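Local coordinates for protein 'Carboxyl esterase 2 (Tuber melanosporum Mel28, PDB 5MIF) that probably hydrolyses carboxylic esters, as an archaea-like member of the alpha/beta-hydrolase superfamily, at residues 51-57 with 243-247; 57-61 with 150-154; 61-65 with 121-127. All coordinates share one frame; numbering follows the deposited sequence.

Interaction 1. Residues 51-57 with 243-247; sequences SLFAFPL and EIRFA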
loop_
_atom_site.group_PDB
_atom_site.type_symbol
_atom_site.label_atom_id
_atom_site.label_comp_id
_atom_site.label_asym_id
_atom_site.label_seq_id
_atom_site.Cartn_x
_atom_site.Cartn_y
_atom_site.Cartn_z
ATOM N N SER A 51 -24.041 -14.001 13.492
ATOM C CA SER A 51 -23.049 -14.509 12.547
ATOM C C SER A 51 -23.665 -15.474 11.544
ATOM O O SER A 51 -24.508 -16.288 11.902
ATOM C CB SER A 51 -21.904 -15.186 13.297
ATOM O OG SER A 51 -21.025 -15.837 12.397
ATOM N N LEU A 52 -23.236 -15.393 10.290
ATOM C CA LEU A 52 -23.759 -16.293 9.274
ATOM C C LEU A 52 -23.013 -17.613 9.242
ATOM O O LEU A 52 -23.433 -18.548 8.557
ATOM C CB LEU A 52 -23.729 -15.633 7.905
ATOM C CG LEU A 52 -24.934 -14.709 7.752
ATOM C CD1 LEU A 52 -24.934 -14.048 6.382
ATOM C CD2 LEU A 52 -26.228 -15.495 8.001
ATOM N N PHE A 53 -21.903 -17.681 9.968
ATOM C CA PHE A 53 -21.133 -18.910 10.050
ATOM C C PHE A 53 -21.681 -19.786 11.179
ATOM O O PHE A 53 -21.074 -19.939 12.240
ATOM C CB PHE A 53 -19.644 -18.604 10.227
ATOM C CG PHE A 53 -19.034 -17.935 9.025
ATOM C CD1 PHE A 53 -18.436 -18.690 8.027
ATOM C CD2 PHE A 53 -19.107 -16.559 8.864
ATOM C CE1 PHE A 53 -17.895 -18.083 6.906
ATOM C CE2 PHE A 53 -18.563 -15.944 7.749
ATOM C CZ PHE A 53 -17.956 -16.709 6.766
ATOM N N ALA A 54 -22.859 -20.346 10.928
ATOM C CA ALA A 54 -23.534 -21.205 11.891
ATOM C C ALA A 54 -24.594 -22.041 11.189
ATOM O O ALA A 54 -25.034 -21.717 10.084
ATOM C CB ALA A 54 -24.156 -20.378 13.017
ATOM N N PHE A 55 -25.008 -23.118 11.842
ATOM C CA PHE A 55 -26.057 -23.976 11.306
ATOM C C PHE A 55 -27.453 -23.475 11.712
ATOM O O PHE A 55 -27.625 -22.914 12.799
ATOM C CB PHE A 55 -25.860 -25.415 11.789
ATOM C CG PHE A 55 -24.594 -26.055 11.296
ATOM C CD1 PHE A 55 -24.453 -26.415 9.965
ATOM C CD2 PHE A 55 -23.558 -26.326 12.176
ATOM C CE1 PHE A 55 -23.284 -27.012 9.512
ATOM C CE2 PHE A 55 -22.389 -26.925 11.735
ATOM C CZ PHE A 55 -22.254 -27.269 10.398
ATOM N N PRO A 56 -28.453 -23.664 10.832
ATOM C CA PRO A 56 -28.309 -24.258 9.497
ATOM C C PRO A 56 -27.765 -23.256 8.472
ATOM O O PRO A 56 -28.077 -22.064 8.558
ATOM C CB PRO A 56 -29.743 -24.673 9.140
ATOM C CG PRO A 56 -30.592 -23.704 9.881
ATOM C CD PRO A 56 -29.862 -23.380 11.158
ATOM N N LEU A 57 -26.961 -23.733 7.526
ATOM C CA LEU A 57 -26.449 -22.876 6.461
ATOM C C LEU A 57 -27.550 -22.627 5.433
ATOM O O LEU A 57 -28.331 -23.527 5.129
ATOM C CB LEU A 57 -25.228 -23.531 5.810
ATOM C CG LEU A 57 -24.036 -23.685 6.753
ATOM C CD1 LEU A 57 -22.962 -24.553 6.125
ATOM C CD2 LEU A 57 -23.484 -22.315 7.088
ATOM N N GLU A 243 -15.871 -17.507 14.133
ATOM C CA GLU A 243 -16.168 -17.703 12.722
ATOM C C GLU A 243 -15.027 -18.463 12.040
ATOM O O GLU A 243 -15.258 -19.317 11.183
ATOM C CB GLU A 243 -16.408 -16.357 12.043
ATOM C CG GLU A 243 -17.737 -15.697 12.400
ATOM C CD GLU A 243 -17.851 -14.272 11.866
ATOM O OE1 GLU A 243 -16.819 -13.555 11.819
ATOM O OE2 GLU A 243 -18.965 -13.894 11.441
ATOM N N ILE A 244 -13.799 -18.166 12.450
ATOM C CA ILE A 244 -12.615 -18.849 11.938
ATOM C C ILE A 244 -12.642 -20.346 12.253
ATOM O O ILE A 244 -12.368 -21.186 11.387
ATOM C CB ILE A 244 -11.318 -18.231 12.512
ATOM C CG1 ILE A 244 -11.118 -16.813 11.970
ATOM C CG2 ILE A 244 -10.108 -19.086 12.177
ATOM C CD1 ILE A 244 -9.850 -16.145 12.480
ATOM N N ARG A 245 -12.977 -20.674 13.496
ATOM C CA ARG A 245 -13.002 -22.063 13.934
ATOM C C ARG A 245 -14.092 -22.827 13.208
ATOM O O ARG A 245 -13.883 -23.960 12.782
ATOM C CB ARG A 245 -13.244 -22.137 15.434
ATOM C CG ARG A 245 -12.138 -21.537 16.243
ATOM C CD ARG A 245 -12.552 -21.402 17.687
ATOM N NE ARG A 245 -11.577 -20.624 18.437
ATOM C CZ ARG A 245 -10.394 -21.091 18.816
ATOM N NH1 ARG A 245 -10.034 -22.332 18.504
ATOM N NH2 ARG A 245 -9.561 -20.315 19.498
ATOM N N PHE A 246 -15.247 -22.183 13.061
ATOM C CA PHE A 246 -16.364 -22.760 12.331
ATOM C C PHE A 246 -15.993 -23.070 10.879
ATOM O O PHE A 246 -16.226 -24.181 10.395
ATOM C CB PHE A 246 -17.569 -21.818 12.386
ATOM C CG PHE A 246 -18.792 -22.353 11.695
ATOM C CD1 PHE A 246 -18.980 -22.162 10.336
ATOM C CD2 PHE A 246 -19.745 -23.067 12.402
ATOM C CE1 PHE A 246 -20.107 -22.663 9.697
ATOM C CE2 PHE A 246 -20.862 -23.573 11.772
ATOM C CZ PHE A 246 -21.049 -23.373 10.421
ATOM N N ALA A 247 -15.416 -22.089 10.188
ATOM C CA ALA A 247 -15.040 -22.281 8.792
ATOM C C ALA A 247 -14.010 -23.394 8.667
ATOM O O ALA A 247 -14.101 -24.234 7.759
ATOM C CB ALA A 247 -14.499 -20.984 8.194
HETATM O O HOH W 1 -21.120 -13.378 9.451
#
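Phe-53 and Glu-243 bring the two backbones closest, their CA atoms 5.8 Å apart, where the irregular loop 51-57 passes one turn of helix 241-251. The loop is kinked twice in quick succession: Ser-51 OG accepts from Phe-53 N in an ST turn, and Phe-53 is the centre of an inverse gamma turn closed by a weak bond. These bends lay the peptide between Phe-53 and Ala-54 over one face of the Phe-246 ring. The carbonyl oxygen Phe-53 O stands above the centre of that ring, 3.4 Å from Phe-246 CG, while Ala-54 N is nearer the rim, 3.6 Å from Phe-246 CZ. Phe-246 holds its ring trans to the main-chain nitrogen (chi1 -178°), which sends it out from the helix beneath the loop. Its CD1 meets Phe-53 CB at 3.6 Å, and the Phe-55 ring leans on it obliquely, planes 58° apart. With an alanine here, the Phe-53 peptide would probably lose the ring it lies on and the Phe-55 ring one of its supports. On the preceding helical turn, Glu-243 OE2 receives Ser-51 OG at 3.0 Å on its anti lone pair, and a water joins the same oxygen to Leu-52 N. The other oxygen, OE1, accepts from Thr-240 N. The loop thus meets the helix, in what is probably the cap region of this esterase family, through a carboxylate gripped by several donors and likely to stay ionised, beside a phenyl face pressed against a peptide.

Interaction 2. Residues 57-61 with 150-154; sequences LPEIR and LTPKV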
loop_
_atom_site.group_PDB
_atom_site.type_symbol
_atom_site.label_atom_id
_atom_site.label_comp_id
_atom_site.label_asym_id
_atom_site.label_seq_id
_atom_site.Cartn_x
_atom_site.Cartn_y
_atom_site.Cartn_z
ATOM N N LEU A 57 -26.961 -23.733 7.526
ATOM C CA LEU A 57 -26.449 -22.876 6.461
ATOM C C LEU A 57 -27.550 -22.627 5.433
ATOM O O LEU A 57 -28.331 -23.527 5.129
ATOM C CB LEU A 57 -25.228 -23.531 5.810
ATOM C CG LEU A 57 -24.036 -23.685 6.753
ATOM C CD1 LEU A 57 -22.962 -24.553 6.125
ATOM C CD2 LEU A 57 -23.484 -22.315 7.088
ATOM N N PRO A 58 -27.599 -21.412 4.867
ATOM C CA PRO A 58 -28.506 -21.086 3.760
ATOM C C PRO A 58 -28.223 -21.957 2.542
ATOM O O PRO A 58 -27.104 -22.453 2.405
ATOM C CB PRO A 58 -28.182 -19.619 3.454
ATOM C CG PRO A 58 -27.498 -19.105 4.684
ATOM C CD PRO A 58 -26.750 -20.269 5.243
ATOM N N GLU A 59 -29.192 -22.163 1.664
ATOM C CA GLU A 59 -28.878 -22.951 0.486
ATOM C C GLU A 59 -28.480 -22.009 -0.644
ATOM O O GLU A 59 -27.891 -22.426 -1.640
ATOM C CB GLU A 59 -30.040 -23.873 0.084
ATOM C CG GLU A 59 -29.698 -24.827 -1.081
ATOM C CD GLU A 59 -28.517 -25.783 -0.816
ATOM O OE1 GLU A 59 -28.060 -25.919 0.345
ATOM O OE2 GLU A 59 -28.021 -26.383 -1.800
ATOM N N ILE A 60 -28.731 -20.721 -0.464
ATOM C CA ILE A 60 -28.120 -19.762 -1.360
ATOM C C ILE A 60 -26.843 -19.269 -0.688
ATOM O O ILE A 60 -26.885 -18.701 0.401
ATOM C CB ILE A 60 -29.070 -18.603 -1.684
ATOM C CG1 ILE A 60 -30.261 -19.130 -2.490
ATOM C CG2 ILE A 60 -28.335 -17.485 -2.419
ATOM C CD1 ILE A 60 -29.865 -19.991 -3.663
ATOM N N ARG A 61 -25.702 -19.531 -1.321
ATOM C CA ARG A 61 -24.408 -19.202 -0.716
ATOM C C ARG A 61 -23.764 -17.979 -1.367
ATOM O O ARG A 61 -22.758 -17.448 -0.883
ATOM C CB ARG A 61 -23.448 -20.388 -0.801
ATOM C CG ARG A 61 -23.929 -21.693 -0.202
ATOM C CD ARG A 61 -23.967 -21.625 1.315
ATOM N NE ARG A 61 -24.359 -22.913 1.884
ATOM C CZ ARG A 61 -23.505 -23.900 2.158
ATOM N NH1 ARG A 61 -22.199 -23.736 1.957
ATOM N NH2 ARG A 61 -23.946 -25.046 2.656
ATOM N N LEU A 150 -18.539 -25.381 -2.545
ATOM C CA LEU A 150 -18.464 -24.887 -1.174
ATOM C C LEU A 150 -18.637 -25.989 -0.120
ATOM O O LEU A 150 -19.267 -27.013 -0.374
ATOM C CB LEU A 150 -19.519 -23.799 -0.977
ATOM C CG LEU A 150 -19.353 -22.647 -1.980
ATOM C CD1 LEU A 150 -20.538 -21.694 -1.985
ATOM C CD2 LEU A 150 -18.086 -21.864 -1.664
ATOM N N THR A 151 -18.091 -25.770 1.072
ATOM C CA THR A 151 -18.314 -26.680 2.190
ATOM C C THR A 151 -19.750 -26.522 2.716
ATOM O O THR A 151 -20.347 -25.459 2.567
ATOM C CB THR A 151 -17.319 -26.422 3.330
ATOM O OG1 THR A 151 -17.557 -25.118 3.866
ATOM C CG2 THR A 151 -15.879 -26.513 2.831
ATOM N N PRO A 152 -20.317 -27.585 3.323
ATOM C CA PRO A 152 -19.693 -28.899 3.518
ATOM C C PRO A 152 -20.039 -29.913 2.430
ATOM O O PRO A 152 -19.830 -31.111 2.652
ATOM C CB PRO A 152 -20.271 -29.345 4.865
ATOM C CG PRO A 152 -21.671 -28.770 4.845
ATOM C CD PRO A 152 -21.611 -27.487 4.029
ATOM N N LYS A 153 -20.531 -29.461 1.279
ATOM C CA LYS A 153 -20.797 -30.368 0.164
ATOM C C LYS A 153 -19.521 -31.134 -0.195
ATOM O O LYS A 153 -19.563 -32.306 -0.565
ATOM C CB LYS A 153 -21.339 -29.598 -1.034
ATOM C CG LYS A 153 -22.436 -28.641 -0.603
ATOM C CD LYS A 153 -23.322 -28.140 -1.737
ATOM C CE LYS A 153 -24.465 -27.311 -1.145
ATOM N NZ LYS A 153 -24.026 -26.676 0.149
ATOM N N VAL A 154 -18.383 -30.454 -0.097
ATOM C CA VAL A 154 -17.082 -31.109 -0.156
ATOM C C VAL A 154 -16.224 -30.600 0.994
ATOM O O VAL A 154 -16.646 -29.727 1.751
ATOM C CB VAL A 154 -16.361 -30.851 -1.488
ATOM C CG1 VAL A 154 -17.149 -31.439 -2.653
ATOM C CG2 VAL A 154 -16.102 -29.344 -1.672
#
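Arg-61 is joined to Thr-151 by a short, nearly straight hydrogen bond, NH1 to Thr-151 O at 2.6 Å with an N-H...O angle of 169°. The oxygen lies in the guanidinium plane and receives the donor nearly along the C=O axis. A second in-plane bond, from Arg-61 NE to Pro-58 O at 2.8 Å, fixes the other end of the group, so the guanidinium is held flat and cannot easily rotate. A bend at chi2 (-71°) folds the arginine chain back beside its own loop to make both bonds possible. Lys-153 NZ is modelled over one face of the guanidinium, 3.0 Å from Arg-61 NH2; two donors of like charge should not sit so close, and the position of this exposed amine is best taken as doubtful. Glu-59 OE1 lies 4.1 Å from Lys-153 NZ, beyond a salt bridge. Around this polar centre the packing is apolar. Leu-150 runs antiparallel to the arginine side chain, its CD1 3.4 Å from Arg-61 CB, and Leu-57 CD1 ends against Pro-152 CD, 3.9 Å away. Pro-152, which follows a cis peptide bond, also brings its CD to the guanidinium edge. Here the stretch ahead of the first sheet strand is pinned to the loop after strand 142-147, one of the loops at the C-terminal ends of the parallel strands that crown the alpha/beta-hydrolase fold.

Interaction 3. Residues 61-65 with 121-127; sequences RDGYQ and VFGGPKS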
loop_
_atom_site.group_PDB
_atom_site.type_symbol
_atom_site.label_atom_id
_atom_site.label_comp_id
_atom_site.label_asym_id
_atom_site.label_seq_id
_atom_site.Cartn_x
_atom_site.Cartn_y
_atom_site.Cartn_z
ATOM N N ARG A 61 -25.702 -19.531 -1.321
ATOM C CA ARG A 61 -24.408 -19.202 -0.716
ATOM C C ARG A 61 -23.764 -17.979 -1.367
ATOM O O ARG A 61 -22.758 -17.448 -0.883
ATOM C CB ARG A 61 -23.448 -20.388 -0.801
ATOM C CG ARG A 61 -23.929 -21.693 -0.202
ATOM C CD ARG A 61 -23.967 -21.625 1.315
ATOM N NE ARG A 61 -24.359 -22.913 1.884
ATOM C CZ ARG A 61 -23.505 -23.900 2.158
ATOM N NH1 ARG A 61 -22.199 -23.736 1.957
ATOM N NH2 ARG A 61 -23.946 -25.046 2.656
ATOM N N ASP A 62 -24.352 -17.543 -2.469
ATOM C CA ASP A 62 -23.826 -16.425 -3.225
ATOM C C ASP A 62 -24.933 -15.467 -3.658
ATOM O O ASP A 62 -25.945 -15.891 -4.217
ATOM C CB ASP A 62 -23.088 -16.938 -4.461
ATOM C CG ASP A 62 -22.447 -15.826 -5.245
ATOM O OD1 ASP A 62 -21.925 -14.901 -4.597
ATOM O OD2 ASP A 62 -22.461 -15.876 -6.494
ATOM N N GLY A 63 -24.735 -14.174 -3.407
ATOM C CA GLY A 63 -25.685 -13.172 -3.859
ATOM C C GLY A 63 -25.099 -11.777 -3.972
ATOM O O GLY A 63 -24.045 -11.475 -3.395
ATOM N N TYR A 64 -25.802 -10.917 -4.702
ATOM C CA TYR A 64 -25.350 -9.549 -4.912
ATOM C C TYR A 64 -25.406 -8.778 -3.613
ATOM O O TYR A 64 -26.269 -9.019 -2.772
ATOM C CB TYR A 64 -26.195 -8.844 -5.972
ATOM C CG TYR A 64 -26.124 -9.491 -7.333
ATOM C CD1 TYR A 64 -24.954 -9.463 -8.080
ATOM C CD2 TYR A 64 -27.231 -10.117 -7.882
ATOM C CE1 TYR A 64 -24.890 -10.051 -9.331
ATOM C CE2 TYR A 64 -27.176 -10.705 -9.128
ATOM C CZ TYR A 64 -26.006 -10.669 -9.853
ATOM O OH TYR A 64 -25.959 -11.263 -11.099
ATOM N N GLN A 65 -24.435 -7.894 -3.428
ATOM C CA GLN A 65 -24.428 -7.009 -2.277
ATOM C C GLN A 65 -25.372 -5.818 -2.482
ATOM O O GLN A 65 -25.814 -5.205 -1.507
ATOM C CB GLN A 65 -23.007 -6.533 -1.984
ATOM C CG GLN A 65 -22.106 -7.627 -1.444
ATOM C CD GLN A 65 -20.685 -7.155 -1.221
ATOM O OE1 GLN A 65 -20.453 -6.183 -0.508
ATOM N NE2 GLN A 65 -19.722 -7.871 -1.796
ATOM N N VAL A 121 -17.197 -21.566 2.699
ATOM C CA VAL A 121 -18.640 -21.825 2.807
ATOM C C VAL A 121 -19.497 -20.906 1.938
ATOM O O VAL A 121 -20.541 -21.321 1.433
ATOM C CB VAL A 121 -19.152 -21.647 4.260
ATOM C CG1 VAL A 121 -20.488 -22.362 4.454
ATOM C CG2 VAL A 121 -18.143 -22.150 5.252
ATOM N N PHE A 122 -19.067 -19.650 1.796
ATOM C CA PHE A 122 -19.828 -18.642 1.048
ATOM C C PHE A 122 -19.048 -18.045 -0.122
ATOM O O PHE A 122 -17.830 -18.240 -0.252
ATOM C CB PHE A 122 -20.275 -17.501 1.974
ATOM C CG PHE A 122 -21.112 -17.955 3.134
ATOM C CD1 PHE A 122 -22.369 -18.489 2.924
ATOM C CD2 PHE A 122 -20.635 -17.858 4.433
ATOM C CE1 PHE A 122 -23.145 -18.919 3.990
ATOM C CE2 PHE A 122 -21.405 -18.283 5.506
ATOM C CZ PHE A 122 -22.662 -18.816 5.278
ATOM N N GLY A 123 -19.760 -17.291 -0.954
ATOM C CA GLY A 123 -19.139 -16.536 -2.021
ATOM C C GLY A 123 -19.386 -17.162 -3.376
ATOM O O GLY A 123 -19.882 -18.286 -3.469
ATOM N N GLY A 124 -19.032 -16.423 -4.422
ATOM C CA GLY A 124 -19.234 -16.842 -5.795
ATOM C C GLY A 124 -19.208 -15.582 -6.634
ATOM O O GLY A 124 -18.893 -14.511 -6.110
ATOM N N PRO A 125 -19.551 -15.688 -7.923
ATOM C CA PRO A 125 -19.446 -14.536 -8.827
ATOM C C PRO A 125 -20.306 -13.340 -8.417
ATOM O O PRO A 125 -19.909 -12.207 -8.694
ATOM C CB PRO A 125 -19.911 -15.102 -10.173
ATOM C CG PRO A 125 -20.742 -16.314 -9.820
ATOM C CD PRO A 125 -20.083 -16.884 -8.601
ATOM N N LYS A 126 -21.439 -13.565 -7.753
ATOM C CA LYS A 126 -22.341 -12.462 -7.409
ATOM C C LYS A 126 -21.775 -11.571 -6.320
ATOM O O LYS A 126 -21.719 -10.349 -6.464
ATOM C CB LYS A 126 -23.718 -12.985 -6.970
ATOM C CG LYS A 126 -24.537 -13.707 -8.047
ATOM C CD LYS A 126 -25.880 -14.187 -7.449
ATOM C CE LYS A 126 -27.017 -14.195 -8.460
ATOM N NZ LYS A 126 -27.270 -15.523 -9.079
ATOM N N SER A 127 -21.363 -12.185 -5.220
ATOM C CA SER A 127 -20.867 -11.438 -4.082
ATOM C C SER A 127 -19.528 -10.782 -4.371
ATOM O O SER A 127 -19.124 -9.863 -3.665
ATOM C CB SER A 127 -20.767 -12.342 -2.855
ATOM O OG SER A 127 -20.070 -13.529 -3.166
HETATM O O HOH W 2 -22.529 -11.751 -10.964
#
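Asp-62 and Ser-127 meet where the N-terminal stretch runs alongside the loop between strand 109-115 and helix 129-139, the loop that in this alpha/beta-hydrolase family carries the HGGG sequence, probably the source of oxyanion-hole N-H groups. A trans first torsion (chi1 -177°) points the Asp-62 carboxylate into the turn 124-127, where its two oxygens spread over successive amides. OD2 takes Lys-126 N on its syn lone pair at 2.8 Å, and OD1 takes Ser-127 N at the same distance, also on the syn side but somewhat out of plane. The Ser-127 hydroxyl turns back to donate to OD1 at 2.7 Å, nearly along the C-O axis. Three donors therefore grip one carboxylate and fix the turn that leads to the helix. Gly-124 lies beneath it, and any side chain there would run into OD2. Lys-126 climbs past the carboxylate to lie across Tyr-64: its CG sits over the ring face, 4.0 Å from the centroid and 17° off the normal, in a CH-pi contact, while CE lies by Tyr-64 CE2.

At the N-terminal end of the contact, Arg-61 NH1 gains a second carbonyl, donating to Val-121 O at 3.0 Å on an in-plane lone pair, so this nitrogen bridges two loops. The arginine chain crosses Phe-122 at about a right angle, and Phe-53 meets the same ring edge-to-face. One backbone bond, Gly-123 N to Arg-61 O, joins the two backbones between these side-chain clusters. At the far end Gln-65 OE1 accepts from Asp-323 N, while NE2 donates to Ser-321 O and also to Ser-127 O, 2.8 Å away and in that carbonyl's plane.

Leaving helix 37-47, the chain makes all three contacts before it enters the first sheet strand, 75-82. Interaction 1 closes the longest loop, from 51-57 to helix 241-251. Interaction 2, starting at Leu-57, which it shares with interaction 1, closes a shorter one to 150-154. Interaction 3, sharing Arg-61 with interaction 2, closes the shortest, to 121-127. The loops of interactions 2 and 3 both lie within that of interaction 1, starting from adjoining stretches that share Arg-61, and none cross. Val-121 bridges the set, touching Leu-57 and Thr-151, while Leu-150 packs against Gly-123. One N-terminal stretch thereby ties a helix beyond strand 213-217 to the loops that follow strands 142-147 and 109-115.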